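Long-range contacts in epoxide hydrolase (Aspergillus niger, PDB 3G02), which probably catalyses the hydrolysis of epoxides to diols, and was made enantioselective by directed evolution: residues 110-118 / 187-198; 143-151 / 173-183. The protein carries 9 engineered substitutions. All blocks are in the same frame, centred on the assembly; numbering follows the deposited sequence. Where two conformers were deposited one is given.

Both contacts belong to the same alpha/beta hydrolase core. Contact 1 pairs strands 110-115 and 187-191 and runs on into the turn that carries Asp193, the predicted nucleophile. Contact 2 lays helix 167-180 over strand 143-148, the neighbour of strand 110-115 on its other side. Their centres are about 10 Å apart. They meet: Val110 O lies 2.8 Å from His144 N, and Tyr187 OH lies 2.7 Å from Asp175 OD1, both probable hydrogen bonds. Contact 1 reaches the predicted active site, where the side chain of Asp193 is about 3 Å from that of His375, a predicted proton donor. Contact 2 stays farther back; the side chain of Leu150 is about 8 Å from that of Asp193.

Contact 1: residues 110-118 / 187-198; sequences VPIALLHGW and YIIQGGDIGSFV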
loop_
_atom_site.group_PDB
_atom_site.type_symbol
_atom_site.label_atom_id
_atom_site.label_comp_id
_atom_site.label_asym_id
_atom_site.label_seq_id
_atom_site.Cartn_x
_atom_site.Cartn_y
_atom_site.Cartn_z
ATOM N N VAL A 110 -13.504 14.109 -37.492
ATOM C CA VAL A 110 -13.681 12.860 -36.751
ATOM C C VAL A 110 -13.617 13.127 -35.243
ATOM O O VAL A 110 -12.610 13.630 -34.745
ATOM C CB VAL A 110 -12.609 11.802 -37.122
ATOM C CG1 VAL A 110 -12.914 10.469 -36.443
ATOM C CG2 VAL A 110 -12.511 11.625 -38.633
ATOM N N PRO A 111 -14.696 12.798 -34.508
ATOM C CA PRO A 111 -14.663 12.971 -33.053
ATOM C C PRO A 111 -13.840 11.890 -32.355
ATOM O O PRO A 111 -14.074 10.700 -32.560
ATOM C CB PRO A 111 -16.135 12.837 -32.647
ATOM C CG PRO A 111 -16.923 12.845 -33.957
ATOM C CD PRO A 111 -16.000 12.283 -34.964
ATOM N N ILE A 112 -12.874 12.316 -31.545
ATOM C CA ILE A 112 -12.054 11.387 -30.769
ATOM C C ILE A 112 -12.033 11.839 -29.313
ATOM O O ILE A 112 -11.823 13.018 -29.032
ATOM C CB ILE A 112 -10.587 11.302 -31.293
ATOM C CG1 ILE A 112 -10.541 11.059 -32.807
ATOM C CG2 ILE A 112 -9.815 10.191 -30.569
ATOM C CD1 ILE A 112 -9.157 11.248 -33.419
ATOM N N ALA A 113 -12.264 10.897 -28.399
ATOM C CA ALA A 113 -12.009 11.140 -26.977
ATOM C C ALA A 113 -10.781 10.346 -26.568
ATOM O O ALA A 113 -10.661 9.168 -26.893
ATOM C CB ALA A 113 -13.209 10.748 -26.119
ATOM N N LEU A 114 -9.876 11.012 -25.860
ATOM C CA LEU A 114 -8.627 10.397 -25.423
ATOM C C LEU A 114 -8.668 10.274 -23.907
ATOM O O LEU A 114 -8.896 11.261 -23.208
ATOM C CB LEU A 114 -7.419 11.224 -25.890
ATOM C CG LEU A 114 -7.319 11.435 -27.412
ATOM C CD1 LEU A 114 -7.937 12.762 -27.827
ATOM C CD2 LEU A 114 -5.875 11.363 -27.887
ATOM N N LEU A 115 -8.452 9.054 -23.423
ATOM C CA LEU A 115 -8.738 8.705 -22.033
ATOM C C LEU A 115 -7.503 8.365 -21.216
ATOM O O LEU A 115 -6.776 7.417 -21.533
ATOM C CB LEU A 115 -9.729 7.541 -21.961
ATOM C CG LEU A 115 -11.035 7.653 -22.752
ATOM C CD1 LEU A 115 -11.899 6.437 -22.462
ATOM C CD2 LEU A 115 -11.787 8.933 -22.415
ATOM N N HIS A 116 -7.300 9.142 -20.155
ATOM C CA HIS A 116 -6.198 8.937 -19.225
ATOM C C HIS A 116 -6.504 7.820 -18.219
ATOM O O HIS A 116 -7.596 7.247 -18.207
ATOM C CB HIS A 116 -5.889 10.261 -18.503
ATOM C CG HIS A 116 -6.848 10.596 -17.400
ATOM N ND1 HIS A 116 -7.871 11.510 -17.541
ATOM C CD2 HIS A 116 -6.928 10.136 -16.131
ATOM C CE1 HIS A 116 -8.544 11.593 -16.402
ATOM N NE2 HIS A 116 -7.991 10.765 -15.533
ATOM N N GLY A 117 -5.526 7.524 -17.368
ATOM C CA GLY A 117 -5.713 6.607 -16.250
ATOM C C GLY A 117 -5.079 7.179 -14.994
ATOM O O GLY A 117 -5.021 8.405 -14.810
ATOM N N TRP A 118 -4.603 6.287 -14.127
ATOM C CA TRP A 118 -3.995 6.675 -12.857
ATOM C C TRP A 118 -2.504 6.355 -12.922
ATOM O O TRP A 118 -2.142 5.274 -13.376
ATOM C CB TRP A 118 -4.646 5.892 -11.705
ATOM C CG TRP A 118 -4.168 6.343 -10.350
ATOM C CD1 TRP A 118 -4.807 7.203 -9.499
ATOM C CD2 TRP A 118 -2.940 5.974 -9.699
ATOM N NE1 TRP A 118 -4.052 7.399 -8.364
ATOM C CE2 TRP A 118 -2.904 6.655 -8.462
ATOM C CE3 TRP A 118 -1.868 5.134 -10.043
ATOM C CZ2 TRP A 118 -1.831 6.531 -7.573
ATOM C CZ3 TRP A 118 -0.806 5.004 -9.157
ATOM C CH2 TRP A 118 -0.796 5.700 -7.934
ATOM N N TYR A 187 -18.065 8.231 -32.740
ATOM C CA TYR A 187 -16.785 8.737 -32.252
ATOM C C TYR A 187 -15.790 7.595 -32.097
ATOM O O TYR A 187 -16.171 6.423 -32.081
ATOM C CB TYR A 187 -16.947 9.499 -30.928
ATOM C CG TYR A 187 -17.533 8.682 -29.795
ATOM C CD1 TYR A 187 -16.727 7.846 -29.017
ATOM C CD2 TYR A 187 -18.889 8.751 -29.494
ATOM C CE1 TYR A 187 -17.264 7.092 -27.978
ATOM C CE2 TYR A 187 -19.434 8.009 -28.449
ATOM C CZ TYR A 187 -18.616 7.182 -27.701
ATOM O OH TYR A 187 -19.152 6.442 -26.674
ATOM N N ILE A 188 -14.513 7.958 -31.982
ATOM C CA ILE A 188 -13.439 7.003 -31.747
ATOM C C ILE A 188 -12.869 7.247 -30.351
ATOM O O ILE A 188 -12.849 8.384 -29.874
ATOM C CB ILE A 188 -12.328 7.132 -32.822
ATOM C CG1 ILE A 188 -12.895 6.781 -34.203
ATOM C CG2 ILE A 188 -11.127 6.239 -32.494
ATOM C CD1 ILE A 188 -11.941 7.040 -35.348
ATOM N N ILE A 189 -12.433 6.169 -29.704
ATOM C CA ILE A 189 -11.766 6.252 -28.405
ATOM C C ILE A 189 -10.292 5.898 -28.539
ATOM O O ILE A 189 -9.944 4.899 -29.165
ATOM C CB ILE A 189 -12.426 5.310 -27.363
ATOM C CG1 ILE A 189 -13.867 5.743 -27.071
ATOM C CG2 ILE A 189 -11.598 5.244 -26.065
ATOM C CD1 ILE A 189 -14.008 7.147 -26.478
ATOM N N GLN A 190 -9.439 6.737 -27.953
ATOM C CA GLN A 190 -8.039 6.414 -27.730
ATOM C C GLN A 190 -7.906 6.260 -26.220
ATOM O O GLN A 190 -8.381 7.109 -25.471
ATOM C CB GLN A 190 -7.134 7.549 -28.222
ATOM C CG GLN A 190 -5.697 7.133 -28.554
ATOM C CD GLN A 190 -4.899 6.688 -27.341
ATOM O OE1 GLN A 190 -4.355 5.581 -27.310
ATOM N NE2 GLN A 190 -4.822 7.551 -26.339
ATOM N N GLY A 191 -7.300 5.166 -25.778
ATOM C CA GLY A 191 -7.160 4.920 -24.346
ATOM C C GLY A 191 -5.859 4.267 -23.942
ATOM O O GLY A 191 -5.257 3.510 -24.706
ATOM N N GLY A 192 -5.424 4.591 -22.727
ATOM C CA GLY A 192 -4.308 3.926 -22.067
ATOM C C GLY A 192 -4.686 3.688 -20.619
ATOM O O GLY A 192 -5.638 4.292 -20.117
ATOM N N ASP A 193 -3.950 2.799 -19.956
ATOM C CA ASP A 193 -4.153 2.515 -18.537
ATOM C C ASP A 193 -5.624 2.174 -18.247
ATOM O O ASP A 193 -6.248 1.425 -19.007
ATOM C CB ASP A 193 -3.651 3.694 -17.698
ATOM C CG ASP A 193 -3.317 3.291 -16.289
ATOM O OD1 ASP A 193 -2.313 2.578 -16.116
ATOM O OD2 ASP A 193 -4.065 3.669 -15.367
ATOM N N ILE A 194 -6.187 2.715 -17.168
ATOM C CA ILE A 194 -7.594 2.476 -16.837
ATOM C C ILE A 194 -8.492 2.930 -17.990
ATOM O O ILE A 194 -9.484 2.274 -18.307
ATOM C CB ILE A 194 -7.980 3.151 -15.505
ATOM C CG1 ILE A 194 -7.214 2.490 -14.354
ATOM C CG2 ILE A 194 -9.496 3.069 -15.257
ATOM C CD1 ILE A 194 -7.186 3.305 -13.071
ATOM N N GLY A 195 -8.105 4.023 -18.644
ATOM C CA GLY A 195 -8.814 4.507 -19.828
ATOM C C GLY A 195 -8.951 3.477 -20.939
ATOM O O GLY A 195 -9.899 3.543 -21.720
ATOM N N SER A 196 -7.998 2.549 -21.028
ATOM C CA SER A 196 -8.086 1.450 -21.995
ATOM C C SER A 196 -9.292 0.578 -21.704
ATOM O O SER A 196 -10.050 0.237 -22.615
ATOM C CB SER A 196 -6.821 0.590 -21.992
ATOM O OG SER A 196 -5.774 1.208 -22.714
ATOM N N PHE A 197 -9.476 0.227 -20.431
ATOM C CA PHE A 197 -10.592 -0.633 -20.056
ATOM C C PHE A 197 -11.920 0.086 -20.259
ATOM O O PHE A 197 -12.873 -0.517 -20.745
ATOM C CB PHE A 197 -10.473 -1.211 -18.640
ATOM C CG PHE A 197 -11.350 -2.418 -18.427
ATOM C CD1 PHE A 197 -10.871 -3.697 -18.699
ATOM C CD2 PHE A 197 -12.671 -2.270 -18.013
ATOM C CE1 PHE A 197 -11.689 -4.815 -18.531
ATOM C CE2 PHE A 197 -13.498 -3.383 -17.835
ATOM C CZ PHE A 197 -13.004 -4.654 -18.096
ATOM N N VAL A 198 -11.972 1.370 -19.909
ATOM C CA VAL A 198 -13.134 2.203 -20.234
ATOM C C VAL A 198 -13.365 2.187 -21.749
ATOM O O VAL A 198 -14.494 1.975 -22.206
ATOM C CB VAL A 198 -12.977 3.643 -19.701
ATOM C CG1 VAL A 198 -14.165 4.519 -20.102
ATOM C CG2 VAL A 198 -12.832 3.628 -18.185
#
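Leu115 CD1 packs 3.8 Å from Ile189 CG2, and Leu115 is the residue most covered by the other segment. Val198 CG1 meets the same methyl at about a right angle. Leu115 CG lies anti to the carbonyl carbon (chi1 -52°), and an extended chi2 carries CD1 on to Gly195 and Val198. Ala113 CB packs on Ile189 CD1 on the same face. Behind them the two strands run parallel, joined by alternating bonds such as Gln190 N to Ala113 O (2.9 Å) and Leu115 N to Gln190 O (2.8 Å). The pairing loosens after Leu115: Gly192 N to Leu115 O is a weak bond of 3.4 Å, and Gly192 is partly exposed. The chain then turns sharply at Asp193, whose phi is positive (53°). Its OD2 accepts Trp118 N and Ile194 N, each at 2.9 Å, from opposite faces of the carboxylate plane. Two such bonds on one oxygen should limit the rotation of the carboxylate. Its OD1 lies near a bound formic acid, probably from the crystallisation liquor. Gly117 CA lies 3.5 Å from Asp193 OD2, and Gly195 CA packs against Leu115 CB. The turn fits the nucleophile elbow of alpha/beta hydrolases, with Asp193 as the predicted nucleophile and His375 beside it. Trp118 N and Ile194 N, which both grip OD2, are placed as the two oxyanion-hole donors of this family probably are. Strands 143-148 and 209-214 flank the pair in the sheet. Helix 167-180 covers the face of Ala113 through Met178, and its Leu167 touches Ile194.

Contact 2: residues 143-151 / 173-183; sequences FHLVVPSLP and VVDQLMKDLGF
Val146, on strand 143-148, is met by Leu177, Met178, Leu181 and Phe183. Its CB lies 4.1 Å from Met178 SD. Beyond CB the two methyls divide the neighbours between them. CG1, placed beside the carbonyl carbon by chi1 of -177°, reaches Leu181 CD1 at 3.9 Å and faces Leu177 CD2 tip to tip. CG2 shares Leu181 CD1 and also meets Phe183 CE2 at 4.0 Å, at the edge of that ring and near its plane. Met178 is bent at chi2, which brings SD beside Val146 CB and CG2.

At one end of the contact, the rings of His144 and Phe183 are nearly parallel, with planes at 29°. They are slid so far apart that they barely overlap; the nearest atoms are His144 CD2 and Phe183 CE1, 3.5 Å apart. Towards the other end, Leu177 CD2 presses on Pro148 CB at 3.7 Å. Leu150 CD2 then crosses Val174 CG2 at 3.8 Å, and Pro151 meets Val173 more loosely. The contact between the two segments is thus made by apolar and aromatic groups.

The helix closes with a Schellman motif. Gly182 takes the positive phi. Phe183 N bonds to Met178 O and Gly182 N to Lys179 O; Phe183, just past this turn, has its side chain directed to the strand. Strand and helix run roughly antiparallel, at 141°, with their axes 10.5 Å apart. This is part of a beta-alpha-beta crossover of the alpha/beta hydrolase fold: strand 143-148, helix 167-180, strand 187-191, passing over strand 110-115, which lies between the two strands in the sheet.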
loop_
_atom_site.group_PDB
_atom_site.type_symbol
_atom_site.label_atom_id
_atom_site.label_comp_id
_atom_site.label_asym_id
_atom_site.label_seq_id
_atom_site.Cartn_x
_atom_site.Cartn_y
_atom_site.Cartn_z
ATOM N N PHE A 143 -9.772 16.337 -36.899
ATOM C CA PHE A 143 -10.426 15.653 -35.787
ATOM C C PHE A 143 -10.975 16.647 -34.779
ATOM O O PHE A 143 -10.508 17.782 -34.691
ATOM C CB PHE A 143 -9.437 14.738 -35.043
ATOM C CG PHE A 143 -8.590 13.868 -35.934
ATOM C CD1 PHE A 143 -9.145 13.160 -36.999
ATOM C CD2 PHE A 143 -7.230 13.715 -35.671
ATOM C CE1 PHE A 143 -8.352 12.344 -37.810
ATOM C CE2 PHE A 143 -6.436 12.899 -36.469
ATOM C CZ PHE A 143 -6.999 12.209 -37.543
ATOM N N HIS A 144 -11.982 16.216 -34.022
ATOM C CA HIS A 144 -12.305 16.860 -32.756
ATOM C C HIS A 144 -11.554 16.064 -31.702
ATOM O O HIS A 144 -11.647 14.836 -31.677
ATOM C CB HIS A 144 -13.804 16.797 -32.459
ATOM C CG HIS A 144 -14.651 17.595 -33.402
ATOM N ND1 HIS A 144 -14.585 18.969 -33.484
ATOM C CD2 HIS A 144 -15.609 17.210 -34.277
ATOM C CE1 HIS A 144 -15.453 19.394 -34.385
ATOM N NE2 HIS A 144 -16.090 18.347 -34.876
ATOM N N LEU A 145 -10.802 16.757 -30.855
ATOM C CA LEU A 145 -10.015 16.085 -29.823
ATOM C C LEU A 145 -10.543 16.471 -28.451
ATOM O O LEU A 145 -10.362 17.603 -28.002
ATOM C CB LEU A 145 -8.528 16.415 -29.975
ATOM C CG LEU A 145 -7.935 16.017 -31.332
ATOM C CD1 LEU A 145 -6.735 16.879 -31.664
ATOM C CD2 LEU A 145 -7.601 14.534 -31.391
ATOM N N VAL A 146 -11.217 15.519 -27.809
ATOM C CA VAL A 146 -11.814 15.725 -26.494
ATOM C C VAL A 146 -11.025 14.921 -25.463
ATOM O O VAL A 146 -10.829 13.716 -25.627
ATOM C CB VAL A 146 -13.299 15.279 -26.475
ATOM C CG1 VAL A 146 -13.945 15.566 -25.118
ATOM C CG2 VAL A 146 -14.090 15.967 -27.596
ATOM N N VAL A 147 -10.573 15.610 -24.418
ATOM C CA VAL A 147 -9.754 15.006 -23.367
ATOM C C VAL A 147 -10.465 15.193 -22.020
ATOM O O VAL A 147 -10.254 16.199 -21.329
ATOM C CB VAL A 147 -8.336 15.623 -23.316
ATOM C CG1 VAL A 147 -7.464 14.856 -22.336
ATOM C CG2 VAL A 147 -7.689 15.620 -24.698
ATOM N N PRO A 148 -11.324 14.222 -21.654
ATOM C CA PRO A 148 -12.065 14.370 -20.413
ATOM C C PRO A 148 -11.249 14.032 -19.176
ATOM O O PRO A 148 -10.327 13.208 -19.227
ATOM C CB PRO A 148 -13.210 13.365 -20.569
ATOM C CG PRO A 148 -12.680 12.316 -21.442
ATOM C CD PRO A 148 -11.673 12.976 -22.361
ATOM N N SER A 149 -11.600 14.672 -18.069
ATOM C CA SER A 149 -11.146 14.213 -16.771
ATOM C C SER A 149 -12.164 13.187 -16.315
ATOM O O SER A 149 -13.352 13.498 -16.165
ATOM C CB SER A 149 -11.065 15.369 -15.781
ATOM O OG SER A 149 -9.999 16.243 -16.106
ATOM N N LEU A 150 -11.714 11.955 -16.125
ATOM C CA LEU A 150 -12.610 10.894 -15.690
ATOM C C LEU A 150 -13.168 11.235 -14.312
ATOM O O LEU A 150 -12.529 11.953 -13.542
ATOM C CB LEU A 150 -11.881 9.543 -15.660
ATOM C CG LEU A 150 -11.429 8.939 -16.995
ATOM C CD1 LEU A 150 -10.635 7.670 -16.760
ATOM C CD2 LEU A 150 -12.616 8.647 -17.920
ATOM N N PRO A 151 -14.384 10.748 -14.006
ATOM C CA PRO A 151 -14.934 10.922 -12.662
ATOM C C PRO A 151 -13.890 10.653 -11.576
ATOM O O PRO A 151 -13.180 9.636 -11.630
ATOM C CB PRO A 151 -16.046 9.880 -12.619
ATOM C CG PRO A 151 -16.557 9.857 -14.039
ATOM C CD PRO A 151 -15.317 10.031 -14.896
ATOM N N VAL A 173 -20.514 7.730 -18.640
ATOM C CA VAL A 173 -20.226 9.165 -18.549
ATOM C C VAL A 173 -19.486 9.685 -19.791
ATOM O O VAL A 173 -19.833 10.739 -20.325
ATOM C CB VAL A 173 -19.442 9.514 -17.254
ATOM C CG1 VAL A 173 -18.924 10.949 -17.290
ATOM C CG2 VAL A 173 -20.327 9.300 -16.026
ATOM N N VAL A 174 -18.472 8.948 -20.243
ATOM C CA VAL A 174 -17.705 9.346 -21.428
ATOM C C VAL A 174 -18.600 9.356 -22.671
ATOM O O VAL A 174 -18.584 10.318 -23.443
ATOM C CB VAL A 174 -16.459 8.452 -21.640
ATOM C CG1 VAL A 174 -15.764 8.775 -22.963
ATOM C CG2 VAL A 174 -15.475 8.624 -20.488
ATOM N N ASP A 175 -19.390 8.299 -22.839
ATOM C CA ASP A 175 -20.326 8.204 -23.960
ATOM C C ASP A 175 -21.325 9.363 -23.944
ATOM O O ASP A 175 -21.604 9.963 -24.987
ATOM C CB ASP A 175 -21.056 6.859 -23.943
ATOM C CG ASP A 175 -22.128 6.760 -25.017
ATOM O OD1 ASP A 175 -21.780 6.589 -26.205
ATOM O OD2 ASP A 175 -23.321 6.830 -24.656
ATOM N N GLN A 176 -21.850 9.687 -22.763
ATOM C CA GLN A 176 -22.794 10.799 -22.627
ATOM C C GLN A 176 -22.145 12.138 -22.983
ATOM O O GLN A 176 -22.763 12.982 -23.636
ATOM C CB GLN A 176 -23.397 10.848 -21.217
ATOM C CG GLN A 176 -24.621 11.761 -21.092
ATOM C CD GLN A 176 -25.715 11.430 -22.101
ATOM O OE1 GLN A 176 -26.200 10.299 -22.164
ATOM N NE2 GLN A 176 -26.103 12.420 -22.900
ATOM N N LEU A 177 -20.898 12.328 -22.558
ATOM C CA LEU A 177 -20.160 13.538 -22.890
ATOM C C LEU A 177 -20.048 13.701 -24.401
ATOM O O LEU A 177 -20.326 14.778 -24.930
ATOM C CB LEU A 177 -18.765 13.517 -22.252
ATOM C CG LEU A 177 -17.809 14.644 -22.660
ATOM C CD1 LEU A 177 -18.313 16.010 -22.214
ATOM C CD2 LEU A 177 -16.415 14.376 -22.105
ATOM N N MET A 178 -19.649 12.630 -25.084
ATOM C CA MET A 178 -19.486 12.669 -26.537
ATOM C C MET A 178 -20.815 12.938 -27.244
ATOM O O MET A 178 -20.861 13.702 -28.207
ATOM C CB MET A 178 -18.822 11.390 -27.054
ATOM C CG MET A 178 -17.372 11.205 -26.583
ATOM S SD MET A 178 -16.311 12.602 -27.000
ATOM C CE MET A 178 -15.721 12.123 -28.622
ATOM N N LYS A 179 -21.893 12.337 -26.743
ATOM C CA LYS A 179 -23.229 12.603 -27.286
ATOM C C LYS A 179 -23.646 14.058 -27.071
ATOM O O LYS A 179 -24.163 14.712 -27.987
ATOM C CB LYS A 179 -24.257 11.642 -26.686
ATOM C CG LYS A 179 -24.162 10.242 -27.248
ATOM C CD LYS A 179 -25.034 9.256 -26.490
ATOM C CE LYS A 179 -25.042 7.905 -27.187
ATOM N NZ LYS A 179 -25.591 6.818 -26.324
ATOM N N ASP A 180 -23.407 14.565 -25.863
ATOM C CA ASP A 180 -23.696 15.957 -25.518
ATOM C C ASP A 180 -22.969 16.955 -26.413
ATOM O O ASP A 180 -23.502 18.024 -26.722
ATOM C CB ASP A 180 -23.337 16.231 -24.056
ATOM C CG ASP A 180 -24.329 15.627 -23.081
ATOM O OD1 ASP A 180 -25.316 15.000 -23.522
ATOM O OD2 ASP A 180 -24.104 15.770 -21.863
ATOM N N LEU A 181 -21.749 16.601 -26.817
ATOM C CA LEU A 181 -20.936 17.464 -27.671
ATOM C C LEU A 181 -21.299 17.323 -29.147
ATOM O O LEU A 181 -20.710 17.995 -29.999
ATOM C CB LEU A 181 -19.442 17.193 -27.449
ATOM C CG LEU A 181 -18.867 17.640 -26.104
ATOM C CD1 LEU A 181 -17.453 17.101 -25.932
ATOM C CD2 LEU A 181 -18.887 19.156 -25.968
ATOM N N GLY A 182 -22.261 16.445 -29.434
ATOM C CA GLY A 182 -22.823 16.285 -30.780
ATOM C C GLY A 182 -22.326 15.089 -31.566
ATOM O O GLY A 182 -22.477 15.039 -32.793
ATOM N N PHE A 183 -21.744 14.112 -30.874
ATOM C CA PHE A 183 -21.098 12.997 -31.558
ATOM C C PHE A 183 -21.855 11.667 -31.465
ATOM O O PHE A 183 -21.263 10.596 -31.596
ATOM C CB PHE A 183 -19.647 12.842 -31.080
ATOM C CG PHE A 183 -18.863 14.128 -31.072
ATOM C CD1 PHE A 183 -18.896 15.003 -32.162
ATOM C CD2 PHE A 183 -18.066 14.455 -29.978
ATOM C CE1 PHE A 183 -18.159 16.186 -32.151
ATOM C CE2 PHE A 183 -17.324 15.634 -29.956
ATOM C CZ PHE A 183 -17.368 16.502 -31.043
#